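Local coordinates for ribosomal RNA small subunit methyltransferase E (Bacillus subtilis, PDB 1VHK), which probably methylates the N3 position of a single uridine in the 16S rRNA of the assembled 30S ribosomal subunit, using S-adenosyl-L-methionine as methyl donor, at residues Leu79-Tyr84 and Ser199-Val204; Val83-Gly88 and Leu105-Phe110. All blocks are in the same frame, centred on the assembly; numbering follows the deposited sequence.

Contact 1: Leu79-Tyr84 and Ser199-Val204; sequences LPIKVY and SSLLIV
Val83 and Leu201 face each other at the middle of a parallel pairing in which Lys82-Tyr84 runs beside Ser200-Leu202. Four backbone hydrogen bonds join the strands. Lys82 N donates to Ser199 O and Lys82 O receives Leu201 N; two residues on, Tyr84 N reaches Leu201 O at 2.7 Å in an almost straight bond (N-H...O angle 175°), and Tyr84 O takes Ile203 N. The CA of Ser200, Val83 and Leu202 add weaker CA-H...O contacts to three of the same carbonyls.

Side chains sort to the two faces. Beside Val83 and Leu201, Ile81 CD1 meets Leu201 CD2 at 4.2 Å, and Val83 CG2 lies 4.0 Å from Ile203 CD1, the two side chains running at a slant to each other. On the opposite face, Tyr84 CB rests 3.8 Å from Leu202 CD1. Tyr84 CG stands beside its backbone N (chi1 -71°); farther along the ring, CE2 comes 4.4 Å from Ser200 CB, and Leu201 O lies at the ring edge near its plane.

Farther out, Phe169 packs edge-to-face with the Tyr84 ring, Leu244 of helix 239-253 touches Val83, and the Ser199 and Ser200 hydroxyls are hydrogen-bonded to Pro196 O and Asp170 N. Strand 171-175 flanks strand 200-205 on the side away from strand 82-88. Adjacent parallel strands more than a hundred residues apart in sequence, within a six-stranded parallel sheet, are in keeping with the alpha/beta methyltransferase domain of the SPOUT class.

Contact 2: Val83-Gly88 and Leu105-Phe110; sequences VYIASG and LGAHAF
Val83 O receives two successive backbone N-H groups where the parallel pairing begins: His108 N at 2.7 Å, lying in the carbonyl plane, and Ala109 N in a weak bond at 3.3 Å. The contact closes the beta-alpha-beta unit of strand 82-88, helix 94-104 and strand 109-113. That helix ends in a Schellman motif with Gly106, at positive phi, as its C' residue. A water bridges the turn to the strand, accepting from Val83 N and donating to Gly106 O.

On the face that carries Tyr84 and Ala109, Tyr84 CD1 and CE1 both touch Ala109 CB. The His108 and Tyr84 side chains run side by side in the same direction, their rings meeting obliquely with planes at 54°. An alanine in place of Tyr84 would probably open a gap beside Ala109 CB and leave the His108 ring without its aromatic neighbour.

On the face of Ile85 and Phe110, Ile85 CB sits 3.8 Å from Phe110 CD1; Ile85 CG1 also reaches Ala107 CB. Beyond the doubly used carbonyl, Ile85 N bonds Ala109 O at 3.1 Å. At the outer end of the tyrosine, Tyr84 OH meets the imidazole edge, 3.5 Å from His108 CD2.

How the contacts relate
Both contacts are largely buried and belong to one parallel sheet, with strand 82-88 between strand 200-205 in contact 1 and strand 109-113 in contact 2. They share Val83 and Tyr84, whose backbone groups serve the two neighbours in turn: Tyr84 bonds toward 200-205, Val83 O toward 109-113. Contact 1 joins segments distant in sequence through regular strand bonding, whereas contact 2 joins the two strands of a beta-alpha-beta crossover, where less regular bonding follows the helix end. Exposure is greatest at Lys82 in contact 1. Ala86 N, probably hydrogen-bonded to Ile203 O, continues the pairing of contact 1 into the strand half used by contact 2.

Contact 1: Leu79-Tyr84 and Ser199-Val204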
loop_
_atom_site.group_PDB
_atom_site.type_symbol
_atom_site.label_atom_id
_atom_site.label_comp_id
_atom_site.label_asym_id
_atom_site.label_seq_id
_atom_site.Cartn_x
_atom_site.Cartn_y
_atom_site.Cartn_z
ATOM N N LEU A 79 -11.478 -3.386 -6.285
ATOM C CA LEU A 79 -11.853 -1.981 -6.067
ATOM C C LEU A 79 -13.112 -1.676 -6.895
ATOM O O LEU A 79 -13.174 -2.105 -8.051
ATOM C CB LEU A 79 -10.777 -1.036 -6.568
ATOM C CG LEU A 79 -9.642 -0.583 -5.708
ATOM C CD1 LEU A 79 -8.816 0.484 -6.443
ATOM C CD2 LEU A 79 -10.081 -0.098 -4.338
ATOM N N PRO A 80 -13.972 -0.801 -6.407
ATOM C CA PRO A 80 -15.165 -0.434 -7.163
ATOM C C PRO A 80 -14.824 0.283 -8.440
ATOM O O PRO A 80 -15.677 0.345 -9.325
ATOM C CB PRO A 80 -15.964 0.470 -6.254
ATOM C CG PRO A 80 -15.159 0.675 -5.035
ATOM C CD PRO A 80 -13.950 -0.191 -5.082
ATOM N N ILE A 81 -13.639 0.886 -8.575
ATOM C CA ILE A 81 -13.328 1.566 -9.833
ATOM C C ILE A 81 -11.991 1.053 -10.380
ATOM O O ILE A 81 -11.154 0.662 -9.571
ATOM C CB ILE A 81 -13.245 3.092 -9.692
ATOM C CG1 ILE A 81 -11.919 3.512 -9.090
ATOM C CG2 ILE A 81 -14.403 3.648 -8.864
ATOM C CD1 ILE A 81 -11.670 4.989 -9.028
ATOM N N LYS A 82 -11.829 1.120 -11.692
ATOM C CA LYS A 82 -10.622 0.662 -12.361
ATOM C C LYS A 82 -9.500 1.671 -12.317
ATOM O O LYS A 82 -9.561 2.737 -12.944
ATOM C CB LYS A 82 -10.952 0.331 -13.836
ATOM C CG LYS A 82 -11.931 -0.837 -13.918
ATOM C CD LYS A 82 -12.066 -1.383 -15.318
ATOM C CE LYS A 82 -12.972 -2.623 -15.320
ATOM N NZ LYS A 82 -12.816 -3.416 -16.577
ATOM N N VAL A 83 -8.439 1.373 -11.526
ATOM C CA VAL A 83 -7.390 2.392 -11.489
ATOM C C VAL A 83 -6.140 1.917 -12.179
ATOM O O VAL A 83 -5.766 0.743 -12.154
ATOM C CB VAL A 83 -7.236 3.175 -10.210
ATOM C CG1 VAL A 83 -8.054 2.653 -9.050
ATOM C CG2 VAL A 83 -5.801 3.447 -9.814
ATOM N N TYR A 84 -5.734 2.762 -13.149
ATOM C CA TYR A 84 -4.559 2.539 -13.955
ATOM C C TYR A 84 -3.381 3.392 -13.476
ATOM O O TYR A 84 -3.471 4.616 -13.435
ATOM C CB TYR A 84 -4.816 2.885 -15.409
ATOM C CG TYR A 84 -5.728 1.925 -16.124
ATOM C CD1 TYR A 84 -5.261 1.152 -17.186
ATOM C CD2 TYR A 84 -7.055 1.805 -15.765
ATOM C CE1 TYR A 84 -6.115 0.305 -17.873
ATOM C CE2 TYR A 84 -7.925 0.967 -16.437
ATOM C CZ TYR A 84 -7.438 0.219 -17.485
ATOM O OH TYR A 84 -8.299 -0.608 -18.160
ATOM N N SER A 199 -16.152 2.742 -13.336
ATOM C CA SER A 199 -15.483 3.722 -14.173
ATOM C C SER A 199 -13.970 3.582 -14.132
ATOM O O SER A 199 -13.425 2.981 -13.219
ATOM C CB SER A 199 -15.878 5.130 -13.734
ATOM O OG SER A 199 -15.774 5.188 -12.326
ATOM N N SER A 200 -13.271 4.214 -15.084
ATOM C CA SER A 200 -11.851 4.095 -15.184
ATOM C C SER A 200 -11.077 5.333 -14.797
ATOM O O SER A 200 -11.407 6.447 -15.210
ATOM C CB SER A 200 -11.450 3.657 -16.606
ATOM O OG SER A 200 -11.469 4.769 -17.497
ATOM N N LEU A 201 -9.944 5.118 -14.093
ATOM C CA LEU A 201 -9.125 6.268 -13.706
ATOM C C LEU A 201 -7.646 6.034 -14.000
ATOM O O LEU A 201 -7.091 4.978 -13.718
ATOM C CB LEU A 201 -9.354 6.597 -12.242
ATOM C CG LEU A 201 -8.383 7.585 -11.591
ATOM C CD1 LEU A 201 -8.651 9.019 -12.064
ATOM C CD2 LEU A 201 -8.437 7.472 -10.074
ATOM N N LEU A 202 -7.038 6.970 -14.719
ATOM C CA LEU A 202 -5.634 6.967 -15.050
ATOM C C LEU A 202 -4.912 7.966 -14.135
ATOM O O LEU A 202 -5.426 9.054 -13.934
ATOM C CB LEU A 202 -5.362 7.382 -16.503
ATOM C CG LEU A 202 -3.853 7.482 -16.828
ATOM C CD1 LEU A 202 -3.240 6.089 -16.791
ATOM C CD2 LEU A 202 -3.618 8.161 -18.153
ATOM N N ILE A 203 -3.821 7.526 -13.526
ATOM C CA ILE A 203 -3.043 8.368 -12.617
ATOM C C ILE A 203 -1.583 8.317 -13.058
ATOM O O ILE A 203 -1.041 7.205 -13.161
ATOM C CB ILE A 203 -3.103 7.917 -11.145
ATOM C CG1 ILE A 203 -4.514 7.638 -10.647
ATOM C CG2 ILE A 203 -2.456 8.980 -10.250
ATOM C CD1 ILE A 203 -4.621 7.193 -9.211
ATOM N N VAL A 204 -1.002 9.440 -13.494
ATOM C CA VAL A 204 0.397 9.331 -13.952
ATOM C C VAL A 204 1.333 9.940 -12.950
ATOM O O VAL A 204 1.070 10.988 -12.359
ATOM C CB VAL A 204 0.597 9.843 -15.369
ATOM C CG1 VAL A 204 -0.725 10.201 -16.041
ATOM C CG2 VAL A 204 1.589 10.989 -15.477
#

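Contact 2: Val83-Gly88 and Leu105-Phe110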
loop_
_atom_site.group_PDB
_atom_site.type_symbol
_atom_site.label_atom_id
_atom_site.label_comp_id
_atom_site.label_asym_id
_atom_site.label_seq_id
_atom_site.Cartn_x
_atom_site.Cartn_y
_atom_site.Cartn_z
ATOM N N VAL A 83 -8.439 1.373 -11.526
ATOM C CA VAL A 83 -7.390 2.392 -11.489
ATOM C C VAL A 83 -6.140 1.917 -12.179
ATOM O O VAL A 83 -5.766 0.743 -12.154
ATOM C CB VAL A 83 -7.236 3.175 -10.210
ATOM C CG1 VAL A 83 -8.054 2.653 -9.050
ATOM C CG2 VAL A 83 -5.801 3.447 -9.814
ATOM N N TYR A 84 -5.734 2.762 -13.149
ATOM C CA TYR A 84 -4.559 2.539 -13.955
ATOM C C TYR A 84 -3.381 3.392 -13.476
ATOM O O TYR A 84 -3.471 4.616 -13.435
ATOM C CB TYR A 84 -4.816 2.885 -15.409
ATOM C CG TYR A 84 -5.728 1.925 -16.124
ATOM C CD1 TYR A 84 -5.261 1.152 -17.186
ATOM C CD2 TYR A 84 -7.055 1.805 -15.765
ATOM C CE1 TYR A 84 -6.115 0.305 -17.873
ATOM C CE2 TYR A 84 -7.925 0.967 -16.437
ATOM C CZ TYR A 84 -7.438 0.219 -17.485
ATOM O OH TYR A 84 -8.299 -0.608 -18.160
ATOM N N ILE A 85 -2.277 2.731 -13.190
ATOM C CA ILE A 85 -1.080 3.403 -12.721
ATOM C C ILE A 85 -0.088 3.612 -13.864
ATOM O O ILE A 85 0.447 2.660 -14.418
ATOM C CB ILE A 85 -0.388 2.597 -11.597
ATOM C CG1 ILE A 85 -1.391 2.162 -10.541
ATOM C CG2 ILE A 85 0.735 3.412 -10.976
ATOM C CD1 ILE A 85 -2.231 3.259 -9.941
ATOM N N ALA A 86 0.177 4.872 -14.210
ATOM C CA ALA A 86 1.220 5.162 -15.194
ATOM C C ALA A 86 2.491 5.613 -14.471
ATOM O O ALA A 86 2.465 6.732 -13.944
ATOM C CB ALA A 86 0.771 6.263 -16.148
ATOM N N SER A 87 3.599 4.867 -14.539
ATOM C CA SER A 87 4.800 5.339 -13.866
ATOM C C SER A 87 5.981 5.691 -14.744
ATOM O O SER A 87 6.524 4.873 -15.499
ATOM C CB SER A 87 5.258 4.318 -12.807
ATOM O OG SER A 87 4.175 3.770 -12.092
ATOM N N GLY A 88 6.555 6.880 -14.576
ATOM C CA GLY A 88 7.802 7.176 -15.327
ATOM C C GLY A 88 8.914 6.235 -14.847
ATOM O O GLY A 88 9.260 6.194 -13.656
ATOM N N LEU A 105 -2.764 -3.392 -3.252
ATOM C CA LEU A 105 -3.705 -2.344 -3.092
ATOM C C LEU A 105 -4.836 -2.191 -4.081
ATOM O O LEU A 105 -5.564 -1.171 -4.005
ATOM C CB LEU A 105 -2.992 -0.987 -2.881
ATOM C CG LEU A 105 -2.116 -0.980 -1.621
ATOM C CD1 LEU A 105 -1.034 0.076 -1.728
ATOM C CD2 LEU A 105 -2.956 -0.808 -0.357
ATOM N N GLY A 106 -5.081 -3.097 -5.011
ATOM C CA GLY A 106 -6.178 -3.019 -5.921
ATOM C C GLY A 106 -5.995 -2.438 -7.277
ATOM O O GLY A 106 -6.997 -2.355 -8.029
ATOM N N ALA A 107 -4.837 -1.972 -7.682
ATOM C CA ALA A 107 -4.622 -1.392 -9.005
ATOM C C ALA A 107 -5.140 -2.306 -10.100
ATOM O O ALA A 107 -4.967 -3.525 -10.038
ATOM C CB ALA A 107 -3.112 -1.182 -9.215
ATOM N N HIS A 108 -5.720 -1.721 -11.159
ATOM C CA HIS A 108 -6.277 -2.498 -12.253
ATOM C C HIS A 108 -5.269 -2.802 -13.339
ATOM O O HIS A 108 -5.336 -3.867 -13.951
ATOM C CB HIS A 108 -7.546 -1.864 -12.873
ATOM C CG HIS A 108 -8.074 -2.704 -14.009
ATOM N ND1 HIS A 108 -8.755 -3.896 -13.797
ATOM C CD2 HIS A 108 -7.943 -2.578 -15.346
ATOM C CE1 HIS A 108 -9.043 -4.445 -14.969
ATOM N NE2 HIS A 108 -8.563 -3.660 -15.918
ATOM N N ALA A 109 -4.291 -1.918 -13.548
ATOM C CA ALA A 109 -3.323 -2.228 -14.625
ATOM C C ALA A 109 -2.147 -1.272 -14.475
ATOM O O ALA A 109 -2.314 -0.326 -13.726
ATOM C CB ALA A 109 -3.972 -2.076 -15.992
ATOM N N PHE A 110 -0.976 -1.661 -15.033
ATOM C CA PHE A 110 0.161 -0.748 -14.896
ATOM C C PHE A 110 0.671 -0.338 -16.261
ATOM O O PHE A 110 0.575 -1.083 -17.242
ATOM C CB PHE A 110 1.283 -1.371 -14.081
ATOM C CG PHE A 110 0.938 -1.774 -12.692
ATOM C CD1 PHE A 110 1.121 -0.925 -11.629
ATOM C CD2 PHE A 110 0.374 -3.031 -12.467
ATOM C CE1 PHE A 110 0.818 -1.341 -10.338
ATOM C CE2 PHE A 110 0.037 -3.443 -11.189
ATOM C CZ PHE A 110 0.277 -2.593 -10.124
HETATM O O HOH W 1 -8.581 -0.821 -9.866
#